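Local coordinates for protein aminotransferase AspB (Helicobacter pylori 26695, PDB 3EZS) that probably acts as a pyridoxal 5'-phosphate-dependent transaminase of the class I and II aminotransferase family, at residues His281-Phe284 with Phe285-Ile288. Numbering follows the deposited sequence.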
# COMPACT_ATOMS: atom_id res chain seq x y z
N HIS A 281 -8.54 -3.77 26.19
CA HIS A 281 -9.28 -4.46 25.15
C HIS A 281 -8.48 -5.66 24.58
O HIS A 281 -9.06 -6.68 24.26
CB HIS A 281 -9.71 -3.51 24.03
CG HIS A 281 -8.61 -3.18 23.07
ND1 HIS A 281 -7.58 -2.33 23.38
CD2 HIS A 281 -8.38 -3.62 21.81
CE1 HIS A 281 -6.75 -2.25 22.35
NE2 HIS A 281 -7.22 -3.01 21.38
N ALA A 282 -7.16 -5.53 24.47
CA ALA A 282 -6.31 -6.61 23.95
C ALA A 282 -6.41 -7.82 24.85
O ALA A 282 -6.56 -8.97 24.39
CB ALA A 282 -4.85 -6.17 23.83
N GLU A 283 -6.32 -7.56 26.15
CA GLU A 283 -6.43 -8.60 27.15
C GLU A 283 -7.79 -9.32 27.06
O GLU A 283 -7.87 -10.55 27.20
CB GLU A 283 -6.21 -7.97 28.54
CG GLU A 283 -6.39 -8.90 29.73
CD GLU A 283 -5.41 -10.06 29.73
OE1 GLU A 283 -4.33 -9.95 29.10
OE2 GLU A 283 -5.72 -11.08 30.37
N PHE A 284 -8.86 -8.56 26.85
CA PHE A 284 -10.21 -9.13 26.72
C PHE A 284 -10.24 -10.19 25.61
O PHE A 284 -10.78 -11.29 25.80
CB PHE A 284 -11.24 -8.03 26.46
CG PHE A 284 -12.63 -8.55 26.17
CD1 PHE A 284 -13.53 -8.77 27.19
CD2 PHE A 284 -13.03 -8.79 24.86
CE1 PHE A 284 -14.81 -9.23 26.93
CE2 PHE A 284 -14.32 -9.26 24.58
CZ PHE A 284 -15.21 -9.48 25.62
N PHE A 285 -9.64 -9.87 24.46
CA PHE A 285 -9.61 -10.83 23.36
C PHE A 285 -8.64 -11.98 23.63
O PHE A 285 -8.96 -13.14 23.36
CB PHE A 285 -9.30 -10.15 22.03
CG PHE A 285 -10.32 -9.13 21.62
CD1 PHE A 285 -11.68 -9.48 21.51
CD2 PHE A 285 -9.94 -7.83 21.30
CE1 PHE A 285 -12.63 -8.53 21.14
CE2 PHE A 285 -10.88 -6.88 20.92
CZ PHE A 285 -12.23 -7.24 20.83
N ARG A 286 -7.47 -11.68 24.18
CA ARG A 286 -6.46 -12.70 24.49
C ARG A 286 -7.04 -13.77 25.40
O ARG A 286 -6.76 -14.95 25.24
CB ARG A 286 -5.23 -12.10 25.18
CG ARG A 286 -4.07 -13.11 25.28
CD ARG A 286 -2.96 -12.66 26.22
NE ARG A 286 -3.41 -12.58 27.62
CZ ARG A 286 -3.65 -13.62 28.43
NH1 ARG A 286 -3.51 -14.87 28.01
NH2 ARG A 286 -4.07 -13.42 29.67
N ASN A 287 -7.82 -13.35 26.38
CA ASN A 287 -8.41 -14.29 27.29
C ASN A 287 -9.32 -15.30 26.58
O ASN A 287 -9.34 -16.44 26.96
CB ASN A 287 -9.20 -13.57 28.37
CG ASN A 287 -9.64 -14.51 29.43
OD1 ASN A 287 -10.82 -14.80 29.54
ND2 ASN A 287 -8.68 -15.07 30.16
N ILE A 288 -10.03 -14.86 25.55
CA ILE A 288 -10.90 -15.75 24.78
C ILE A 288 -10.03 -16.77 24.04
O ILE A 288 -10.30 -17.96 24.07
CB ILE A 288 -11.78 -15.00 23.76
CG1 ILE A 288 -12.79 -14.09 24.45
CG2 ILE A 288 -12.57 -15.99 22.89
CD1 ILE A 288 -13.52 -13.17 23.45
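Phe284 turns the edge of its ring toward the face of Phe285 in an offset edge-to-face pair, with ring centroids 5.4 Å apart and planes at 78°. The pair sits in the first turns of helix 280-299 of the fold type I (aspartate aminotransferase) fold. Phe284 CD2 comes within 3.7 Å of Phe285 CD1. Phe284 holds CG anti to its own nitrogen (chi1 174°), whereas in Phe285 CG lies anti to the carbonyl carbon. At the edge of the His281 imidazole, near its plane, CD2 faces Phe285 CE2 at 4.2 Å. Both imidazole nitrogens are hydrogen-bonded elsewhere, ND1 to OD2 of Asp278 and NE2 to OG of Ser233, which fixes the ring's rotation, and Phe40 packs against it edge-to-face. Phe285 itself is buried, resting on Pro38 and Ser234. One turn on from Phe284, Ile288 CD1 lies 4.1 Å from Phe284 CE2. Backbone bonds from Phe285, Arg286 and Asn287 to the carbonyls four residues back carry the helix through. Glu283 and Arg286, three residues apart, run alongside each other and close a bidentate salt bridge, NE and NH2 each taking one carboxylate oxygen, while NH1 reaches the carbonyl of Tyr200. Glu283 OE1 lies in the guanidinium plane of Arg286, 3.2 Å from Arg286 NE, which itself sits 35° out of the carboxylate plane; Glu283 OE2 receives Arg286 NH2 at 2.9 Å through its syn lone pair.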